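Local coordinates for protein DNA-(apurinic or apyrimidinic site) lyase (Xenopus laevis, PDB 6WCD) that cleaves DNA at abasic sites as a weak endonuclease and removes nucleotides as a 3'-5' exonuclease in base excision repair, this chain holding the catalytic domain, at residues 9-14 against 44-49; 159-164 against 182-187; 176-181 against 237-242. One frame throughout, in Å; residues are numbered along the deposited sequence.

Contact 1 (9-14 against 44-49). With MG (magnesium ion), chain B; BU1 (1,4-butanediol), chain F.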
loop_
_atom_site.group_PDB
_atom_site.type_symbol
_atom_site.label_atom_id
_atom_site.label_comp_id
_atom_site.label_asym_id
_atom_site.label_seq_id
_atom_site.Cartn_x
_atom_site.Cartn_y
_atom_site.Cartn_z
ATOM N N ASN A 9 6.930 -9.656 -3.241
ATOM C CA ASN A 9 8.162 -10.340 -2.838
ATOM C C ASN A 9 9.231 -10.273 -3.920
ATOM O O ASN A 9 9.968 -11.238 -4.155
ATOM C CB ASN A 9 7.907 -11.808 -2.421
ATOM C CG ASN A 9 9.042 -12.363 -1.569
ATOM O OD1 ASN A 9 9.559 -11.693 -0.671
ATOM N ND2 ASN A 9 9.455 -13.574 -1.858
ATOM N N GLY A 10 9.314 -9.096 -4.540
ATOM C CA GLY A 10 10.281 -8.870 -5.596
ATOM C C GLY A 10 9.599 -8.937 -6.978
ATOM O O GLY A 10 9.155 -10.009 -7.401
ATOM N N ILE A 11 9.549 -7.824 -7.702
ATOM C CA ILE A 11 8.969 -7.835 -9.048
ATOM C C ILE A 11 9.662 -8.839 -9.944
ATOM O O ILE A 11 9.027 -9.652 -10.621
ATOM C CB ILE A 11 9.005 -6.440 -9.669
ATOM C CG1 ILE A 11 8.012 -5.520 -8.972
ATOM C CG2 ILE A 11 8.685 -6.485 -11.165
ATOM C CD1 ILE A 11 8.107 -4.054 -9.416
ATOM N N ARG A 12 10.984 -8.798 -9.995
ATOM C CA ARG A 12 11.752 -9.719 -10.833
ATOM C C ARG A 12 11.559 -11.176 -10.413
ATOM O O ARG A 12 11.538 -12.070 -11.268
ATOM C CB ARG A 12 13.226 -9.345 -10.797
ATOM C CG ARG A 12 13.582 -8.055 -11.572
ATOM C CD ARG A 12 13.452 -8.309 -13.015
ATOM N NE ARG A 12 13.935 -7.209 -13.853
ATOM C CZ ARG A 12 14.182 -7.372 -15.135
ATOM N NH1 ARG A 12 13.990 -8.556 -15.719
ATOM N NH2 ARG A 12 14.713 -6.369 -15.850
ATOM N N ALA A 13 11.422 -11.433 -9.102
ATOM C CA ALA A 13 11.367 -12.796 -8.580
ATOM C C ALA A 13 10.090 -13.549 -8.984
ATOM O O ALA A 13 10.056 -14.782 -8.870
ATOM C CB ALA A 13 11.498 -12.712 -7.070
ATOM N N THR A 14 9.072 -12.864 -9.466
ATOM C CA THR A 14 7.901 -13.572 -9.978
ATOM C C THR A 14 8.202 -14.377 -11.232
ATOM O O THR A 14 7.475 -15.325 -11.538
ATOM C CB THR A 14 6.757 -12.616 -10.304
ATOM O OG1 THR A 14 7.171 -11.697 -11.350
ATOM C CG2 THR A 14 6.328 -11.847 -9.101
ATOM N N GLU A 44 14.615 -0.692 -15.766
ATOM C CA GLU A 44 13.573 -0.045 -16.548
ATOM C C GLU A 44 12.407 -0.976 -16.788
ATOM O O GLU A 44 11.253 -0.523 -16.687
ATOM C CB GLU A 44 14.171 0.451 -17.859
ATOM C CG GLU A 44 13.211 1.350 -18.608
ATOM C CD GLU A 44 13.744 1.711 -19.988
ATOM O OE1 GLU A 44 14.200 0.795 -20.703
ATOM O OE2 GLU A 44 13.714 2.905 -20.351
ATOM N N PRO A 45 12.602 -2.260 -17.067
ATOM C CA PRO A 45 11.418 -3.115 -17.323
ATOM C C PRO A 45 10.515 -3.272 -16.128
ATOM O O PRO A 45 9.333 -3.547 -16.317
ATOM C CB PRO A 45 12.042 -4.451 -17.742
ATOM C CG PRO A 45 13.380 -4.061 -18.352
ATOM C CD PRO A 45 13.865 -2.913 -17.447
ATOM N N SER A 46 11.020 -3.167 -14.901
ATOM C CA SER A 46 10.185 -3.288 -13.725
ATOM C C SER A 46 9.502 -1.982 -13.401
ATOM O O SER A 46 8.522 -1.997 -12.653
ATOM C CB SER A 46 11.021 -3.768 -12.556
ATOM O OG SER A 46 11.485 -5.088 -12.753
ATOM N N ALA A 47 9.990 -0.871 -13.890
ATOM C CA ALA A 47 9.454 0.442 -13.529
ATOM C C ALA A 47 8.522 1.005 -14.576
ATOM O O ALA A 47 7.537 1.663 -14.212
ATOM C CB ALA A 47 10.602 1.417 -13.289
ATOM N N ILE A 48 8.784 0.794 -15.854
ATOM C CA ILE A 48 8.029 1.400 -16.944
ATOM C C ILE A 48 7.343 0.278 -17.697
ATOM O O ILE A 48 8.001 -0.578 -18.316
ATOM C CB ILE A 48 8.933 2.255 -17.834
ATOM C CG1 ILE A 48 9.410 3.446 -16.986
ATOM C CG2 ILE A 48 8.136 2.823 -19.025
ATOM C CD1 ILE A 48 10.378 4.340 -17.658
ATOM N N VAL A 49 6.007 0.243 -17.626
ATOM C CA VAL A 49 5.232 -0.799 -18.261
ATOM C C VAL A 49 4.235 -0.163 -19.221
ATOM O O VAL A 49 3.498 0.762 -18.827
ATOM C CB VAL A 49 4.483 -1.634 -17.186
ATOM C CG1 VAL A 49 3.711 -2.713 -17.838
ATOM C CG2 VAL A 49 5.477 -2.231 -16.197
HETATM MG MG MG B . 9.057 -10.711 1.110
HETATM C C1 BU1 F . 16.194 -10.907 -8.863
HETATM C C2 BU1 F . 15.208 -12.065 -9.124
HETATM C C3 BU1 F . 15.117 -12.942 -7.874
HETATM C C4 BU1 F . 14.807 -14.400 -8.229
HETATM O O5 BU1 F . 16.231 -9.939 -9.902
HETATM O O6 BU1 F . 14.260 -15.070 -7.112
HETATM O O HOH W 1 11.128 -10.603 1.602
HETATM O O HOH W 2 7.035 -10.866 0.655
HETATM O O HOH W 3 8.917 -12.512 2.124
HETATM O O HOH W 4 8.568 -9.689 2.853
#

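Contact 2 (159-164 against 182-187). With BU1 (1,4-butanediol), chain G.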
loop_
_atom_site.group_PDB
_atom_site.type_symbol
_atom_site.label_atom_id
_atom_site.label_comp_id
_atom_site.label_asym_id
_atom_site.label_seq_id
_atom_site.Cartn_x
_atom_site.Cartn_y
_atom_site.Cartn_z
ATOM N N ARG A 159 6.809 3.307 15.506
ATOM C CA ARG A 159 6.882 4.712 15.075
ATOM C C ARG A 159 6.408 4.904 13.658
ATOM O O ARG A 159 5.758 5.905 13.350
ATOM C CB ARG A 159 8.294 5.219 15.289
ATOM C CG ARG A 159 8.704 5.263 16.776
ATOM C CD ARG A 159 7.950 6.298 17.527
ATOM N NE ARG A 159 8.539 7.603 17.262
ATOM C CZ ARG A 159 8.229 8.690 17.934
ATOM N NH1 ARG A 159 7.243 8.650 18.816
ATOM N NH2 ARG A 159 8.918 9.808 17.721
ATOM N N PHE A 160 6.647 3.926 12.774
ATOM C CA PHE A 160 6.115 3.985 11.418
ATOM C C PHE A 160 4.598 3.975 11.417
ATOM O O PHE A 160 3.977 4.754 10.719
ATOM C CB PHE A 160 6.678 2.828 10.604
ATOM C CG PHE A 160 6.367 2.888 9.151
ATOM C CD1 PHE A 160 5.224 2.305 8.630
ATOM C CD2 PHE A 160 7.226 3.523 8.276
ATOM C CE1 PHE A 160 4.949 2.376 7.247
ATOM C CE2 PHE A 160 6.948 3.599 6.903
ATOM C CZ PHE A 160 5.819 3.020 6.411
ATOM N N TYR A 161 3.997 3.096 12.232
ATOM C CA TYR A 161 2.558 3.091 12.381
ATOM C C TYR A 161 2.033 4.440 12.868
ATOM O O TYR A 161 1.018 4.921 12.349
ATOM C CB TYR A 161 2.158 2.032 13.380
ATOM C CG TYR A 161 2.206 0.590 12.931
ATOM C CD1 TYR A 161 2.093 0.220 11.620
ATOM C CD2 TYR A 161 2.248 -0.412 13.883
ATOM C CE1 TYR A 161 2.067 -1.142 11.262
ATOM C CE2 TYR A 161 2.207 -1.774 13.524
ATOM C CZ TYR A 161 2.101 -2.109 12.204
ATOM O OH TYR A 161 2.030 -3.494 11.876
ATOM N N HIS A 162 2.728 5.056 13.828
ATOM C CA HIS A 162 2.244 6.336 14.339
ATOM C C HIS A 162 2.363 7.409 13.268
ATOM O O HIS A 162 1.439 8.219 13.090
ATOM C CB HIS A 162 3.052 6.703 15.584
ATOM C CG HIS A 162 2.593 7.945 16.272
ATOM N ND1 HIS A 162 1.290 8.146 16.665
ATOM C CD2 HIS A 162 3.286 9.031 16.694
ATOM C CE1 HIS A 162 1.189 9.321 17.267
ATOM N NE2 HIS A 162 2.386 9.878 17.295
ATOM N N LEU A 163 3.435 7.393 12.503
ATOM C CA LEU A 163 3.547 8.347 11.392
ATOM C C LEU A 163 2.477 8.119 10.322
ATOM O O LEU A 163 1.911 9.085 9.770
ATOM C CB LEU A 163 4.952 8.258 10.776
ATOM C CG LEU A 163 5.281 9.222 9.615
ATOM C CD1 LEU A 163 5.194 10.621 10.156
ATOM C CD2 LEU A 163 6.692 8.894 9.094
ATOM N N LEU A 164 2.222 6.878 9.963
ATOM C CA LEU A 164 1.180 6.550 8.996
ATOM C C LEU A 164 -0.169 7.060 9.454
ATOM O O LEU A 164 -0.889 7.690 8.671
ATOM C CB LEU A 164 1.157 5.039 8.807
ATOM C CG LEU A 164 -0.008 4.481 7.986
ATOM C CD1 LEU A 164 -0.005 5.043 6.568
ATOM C CD2 LEU A 164 0.132 2.956 7.963
ATOM N N GLY A 182 -1.916 -2.177 1.666
ATOM C CA GLY A 182 -0.614 -2.788 1.589
ATOM C C GLY A 182 -0.412 -3.747 2.711
ATOM O O GLY A 182 -1.360 -4.302 3.261
ATOM N N ASP A 183 0.859 -4.017 2.996
ATOM C CA ASP A 183 1.307 -5.042 3.916
ATOM C C ASP A 183 1.520 -4.347 5.237
ATOM O O ASP A 183 2.520 -3.635 5.442
ATOM C CB ASP A 183 2.573 -5.723 3.436
ATOM C CG ASP A 183 3.086 -6.785 4.381
ATOM O OD1 ASP A 183 2.553 -6.946 5.540
ATOM O OD2 ASP A 183 4.057 -7.499 3.985
ATOM N N VAL A 184 0.509 -4.448 6.084
ATOM C CA VAL A 184 0.584 -3.842 7.422
ATOM C C VAL A 184 1.396 -4.676 8.386
ATOM O O VAL A 184 1.866 -4.170 9.428
ATOM C CB VAL A 184 -0.875 -3.595 7.868
ATOM C CG1 VAL A 184 -0.960 -3.140 9.293
ATOM C CG2 VAL A 184 -1.532 -2.577 6.964
ATOM N N ASN A 185 1.624 -5.965 8.103
ATOM C CA ASN A 185 2.471 -6.829 8.892
ATOM C C ASN A 185 1.984 -6.995 10.336
ATOM O O ASN A 185 2.761 -7.221 11.241
ATOM C CB ASN A 185 3.929 -6.326 8.870
ATOM C CG ASN A 185 4.904 -7.413 9.103
ATOM O OD1 ASN A 185 4.634 -8.574 8.794
ATOM N ND2 ASN A 185 6.049 -7.070 9.692
ATOM N N THR A 186 0.660 -6.914 10.537
ATOM C CA THR A 186 -0.015 -7.293 11.780
ATOM C C THR A 186 -1.370 -7.865 11.376
ATOM O O THR A 186 -2.047 -7.280 10.515
ATOM C CB THR A 186 -0.266 -6.099 12.681
ATOM O OG1 THR A 186 0.979 -5.570 13.172
ATOM C CG2 THR A 186 -1.065 -6.504 13.906
ATOM N N SER A 187 -1.770 -9.005 11.971
ATOM C CA SER A 187 -3.111 -9.501 11.768
ATOM C C SER A 187 -3.990 -8.940 12.874
ATOM O O SER A 187 -3.555 -8.745 13.990
ATOM C CB SER A 187 -3.146 -11.023 11.765
ATOM O OG SER A 187 -2.699 -11.482 13.024
HETATM C C1 BU1 G . 2.921 -7.775 14.712
HETATM C C2 BU1 G . 2.610 -6.523 15.546
HETATM C C3 BU1 G . 3.853 -5.659 15.804
HETATM C C4 BU1 G . 4.101 -5.459 17.304
HETATM O O5 BU1 G . 2.015 -8.804 15.043
HETATM O O6 BU1 G . 5.488 -5.498 17.535
#

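Contact 3 (176-181 against 237-242)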
loop_
_atom_site.group_PDB
_atom_site.type_symbol
_atom_site.label_atom_id
_atom_site.label_comp_id
_atom_site.label_asym_id
_atom_site.label_seq_id
_atom_site.Cartn_x
_atom_site.Cartn_y
_atom_site.Cartn_z
ATOM N N GLY A 176 -12.336 15.033 1.340
ATOM C CA GLY A 176 -12.126 13.919 0.423
ATOM C C GLY A 176 -11.938 12.597 1.157
ATOM O O GLY A 176 -12.359 12.415 2.299
ATOM N N HIS A 177 -11.307 11.660 0.469
ATOM C CA HIS A 177 -11.265 10.270 0.890
ATOM C C HIS A 177 -9.837 9.751 0.868
ATOM O O HIS A 177 -8.971 10.263 0.145
ATOM C CB HIS A 177 -12.111 9.412 -0.023
ATOM C CG HIS A 177 -13.538 9.842 -0.072
ATOM N ND1 HIS A 177 -14.404 9.645 0.977
ATOM C CD2 HIS A 177 -14.234 10.498 -1.031
ATOM C CE1 HIS A 177 -15.585 10.154 0.668
ATOM N NE2 HIS A 177 -15.511 10.680 -0.550
ATOM N N VAL A 178 -9.613 8.716 1.671
ATOM C CA VAL A 178 -8.296 8.099 1.832
ATOM C C VAL A 178 -8.420 6.581 1.848
ATOM O O VAL A 178 -9.232 6.020 2.588
ATOM C CB VAL A 178 -7.551 8.573 3.102
ATOM C CG1 VAL A 178 -6.204 7.842 3.284
ATOM C CG2 VAL A 178 -7.352 10.071 3.075
ATOM N N ILE A 179 -7.590 5.917 1.042
ATOM C CA ILE A 179 -7.386 4.476 1.132
ATOM C C ILE A 179 -5.960 4.235 1.580
ATOM O O ILE A 179 -5.036 4.864 1.061
ATOM C CB ILE A 179 -7.646 3.782 -0.210
ATOM C CG1 ILE A 179 -9.105 3.687 -0.488
ATOM C CG2 ILE A 179 -6.994 2.389 -0.222
ATOM C CD1 ILE A 179 -9.428 3.210 -1.939
ATOM N N ILE A 180 -5.784 3.375 2.564
ATOM C CA ILE A 180 -4.473 2.873 2.987
ATOM C C ILE A 180 -4.464 1.417 2.593
ATOM O O ILE A 180 -5.323 0.648 3.054
ATOM C CB ILE A 180 -4.215 3.020 4.473
ATOM C CG1 ILE A 180 -4.309 4.465 4.927
ATOM C CG2 ILE A 180 -2.789 2.455 4.778
ATOM C CD1 ILE A 180 -4.435 4.611 6.400
ATOM N N LEU A 181 -3.526 1.002 1.756
ATOM C CA LEU A 181 -3.447 -0.395 1.408
ATOM C C LEU A 181 -2.043 -0.901 1.430
ATOM O O LEU A 181 -1.077 -0.132 1.303
ATOM C CB LEU A 181 -4.100 -0.637 0.080
ATOM C CG LEU A 181 -3.432 -0.108 -1.169
ATOM C CD1 LEU A 181 -4.406 -0.292 -2.323
ATOM C CD2 LEU A 181 -3.095 1.296 -1.161
ATOM N N GLY A 237 -12.030 4.489 15.533
ATOM C CA GLY A 237 -11.196 4.804 14.398
ATOM C C GLY A 237 -11.995 5.319 13.211
ATOM O O GLY A 237 -13.192 5.081 13.052
ATOM N N LEU A 238 -11.273 5.988 12.336
ATOM C CA LEU A 238 -11.832 6.676 11.191
ATOM C C LEU A 238 -11.791 5.829 9.927
ATOM O O LEU A 238 -12.365 6.243 8.902
ATOM C CB LEU A 238 -11.064 7.963 10.941
ATOM C CG LEU A 238 -11.110 8.933 12.136
ATOM C CD1 LEU A 238 -10.148 10.072 11.871
ATOM C CD2 LEU A 238 -12.516 9.437 12.342
ATOM N N PHE A 239 -11.146 4.679 9.969
ATOM C CA PHE A 239 -10.936 3.797 8.816
ATOM C C PHE A 239 -11.601 2.458 9.038
ATOM O O PHE A 239 -11.658 1.954 10.156
ATOM C CB PHE A 239 -9.432 3.639 8.568
ATOM C CG PHE A 239 -8.796 4.870 8.003
ATOM C CD1 PHE A 239 -8.342 5.905 8.825
ATOM C CD2 PHE A 239 -8.742 5.052 6.660
ATOM C CE1 PHE A 239 -7.817 7.101 8.231
ATOM C CE2 PHE A 239 -8.210 6.200 6.089
ATOM C CZ PHE A 239 -7.791 7.240 6.887
ATOM N N TYR A 240 -12.131 1.860 7.969
ATOM C CA TYR A 240 -12.661 0.518 8.017
ATOM C C TYR A 240 -11.741 -0.431 7.229
ATOM O O TYR A 240 -11.249 -0.089 6.151
ATOM C CB TYR A 240 -14.046 0.423 7.375
ATOM C CG TYR A 240 -15.210 0.979 8.128
ATOM C CD1 TYR A 240 -15.145 1.220 9.488
ATOM C CD2 TYR A 240 -16.419 1.200 7.469
ATOM C CE1 TYR A 240 -16.225 1.706 10.171
ATOM C CE2 TYR A 240 -17.516 1.676 8.147
ATOM C CZ TYR A 240 -17.418 1.928 9.499
ATOM O OH TYR A 240 -18.504 2.413 10.188
ATOM N N ASP A 241 -11.614 -1.639 7.754
ATOM C CA ASP A 241 -11.042 -2.802 7.063
ATOM C C ASP A 241 -12.057 -3.295 6.036
ATOM O O ASP A 241 -13.067 -3.917 6.393
ATOM C CB ASP A 241 -10.743 -3.852 8.121
ATOM C CG ASP A 241 -10.098 -5.120 7.589
ATOM O OD1 ASP A 241 -10.053 -5.368 6.371
ATOM O OD2 ASP A 241 -9.658 -5.926 8.444
ATOM N N SER A 242 -11.843 -2.969 4.774
ATOM C CA SER A 242 -12.927 -3.169 3.809
ATOM C C SER A 242 -13.246 -4.637 3.631
ATOM O O SER A 242 -14.392 -4.996 3.387
ATOM C CB SER A 242 -12.568 -2.513 2.466
ATOM O OG SER A 242 -11.452 -3.113 1.781
#

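Contact 1 (9-14 against 44-49)
Ser-46 meets two neighbouring residues of the loop 9-14. Its OG lies 3.5 Å from Ile-11 CG2 and 3.4 Å from Arg-12 NE. CG2 is the branch of Ile-11 that touches the serine. It stands opposite the backbone N about CA-CB, while CD1 reaches toward Ser-46 O, 3.9 Å away. That carbonyl oxygen is buried and has no polar partner in the model. The Arg-12 chain bends at chi2 (-70°) and then runs out past the serine. Its NH2 ends 3.7 Å from Pro-45 CG, at an oblique approach. Asp-43, just before helix 44-47, joins the two polar ends. Its OD1 forms a salt bridge with Arg-12 NH2, and its OD2 is hydrogen-bonded to Ser-46 OG. Further out, the backbones of Gly-10 and Ile-11 are hydrogen-bonded to those of Glu-34 and Thr-35. Thr-14 OG1 donates to Ile-11 O at 2.9 Å. Asn-9 OD1 binds the magnesium ion at 2.1 Å, and Glu-34 and four waters complete its six ligands. A 1,4-butanediol lies beside Arg-12 and Ala-13. The charge of exposed Arg-12 is thus paired with Asp-43, while Ile-11 is buried, consistent with a metal-binding loop held against helix 44-47 through a shared aspartate.

Contact 2 (159-164 against 182-187)
Tyr-161, on helix 152-173, points its hydroxyl into the loop 182-187. This helix is the connection of a beta-alpha-beta crossover between parallel strands 133-142 and 177-181. The loop carries the Gly-Asp-X-Asn signature of the AP endonuclease family, here Gly-182, Asp-183 and Asn-185. With CG opposite the carbonyl carbon about CA-CB (chi1 -75°), the ring leaves the helix and crosses Val-184 and Thr-186 obliquely. Val-184 O lies at the ring edge, in plane, and accepts a short 2.5 Å hydrogen bond from Tyr-161 OH. The bond is fairly straight at the acceptor, with a C=O...donor angle of 159°. Beside it, Val-184 CG1 packs 4.1 Å from Tyr-161 CE1. Trp-210 stacks on the tyrosine ring. A phenylalanine here would probably leave Val-184 O without its donor and the loop less firmly tied to the helix. Asp-183 is an active-site residue, and its OD2 is hydrogen-bonded to Asn-7 ND2. Asn-185, probably a transition-state stabiliser as in relatives, is hydrogen-bonded through ND2 to Pro-144 O. Val-184 lies between these two residues, so the tyrosine is likely to steady the backbone that carries them. Thr-186 OG1 stands 2.7 Å from Tyr-161 OH, at about 103° from the direction of Val-184 O.

Contact 3 (176-181 against 237-242)
Phe-239 fills the contact with its ring, and Val-178 and Ile-180 of strand 177-181 meet it from different directions. The CH-pi interaction comes from Ile-180. Its CD1 sits over one face, 4.2 Å from the ring centroid and 14° off the ring normal. An extended chi2 (164°) carries this methyl out to the ring, and the two side chains cross at about a right angle. The apolar edge contact comes from Val-178. Its CB lies in the ring plane at the edge, and its CG1 is 3.8 Å from Phe-239 CE2. The backbone takes part too, since Val-178 O is 3.7 Å from Phe-239 CE2, near the ring plane. The ring is thus held at its rim by one strand residue and over a face by the next but one, whose side chain points to the same side of the strand. Stacking adds a further partner, Phe-214 at the end of helix 206-214. Helix 152-173 packs on this side of the strand as well, through Ile-171 and Leu-172 on Val-178 and Ala-168 on Ile-180. Both strands pair antiparallel with strand 269-278. This is a hydrophobic core between sheet and helices, as in the alpha/beta sandwich of the DNase I-like fold.

In the fold
Contacts 2 and 3 are buried and share the unit of helix 152-173 and strand 177-181. Their centres lie about 13 Å apart, and they touch where Leu-164 CD1 packs 4.2 Å from Ile-180 CG2. Contact 3 is made by apolar side chains, with one carbonyl at the ring edge. Contact 2 sits where that strand has run out into the active-site loop, and polar bonds take over there. Contact 1 lies on the opposite side of the chain's centre, about 24 Å from contact 2 between centres. It is only partly buried, and joins a loop to a short helix with one exposed arginine taking part. Segment 9-14 carries a magnesium ligand and segment 182-187 an active-site aspartate; contact 3 holds neither.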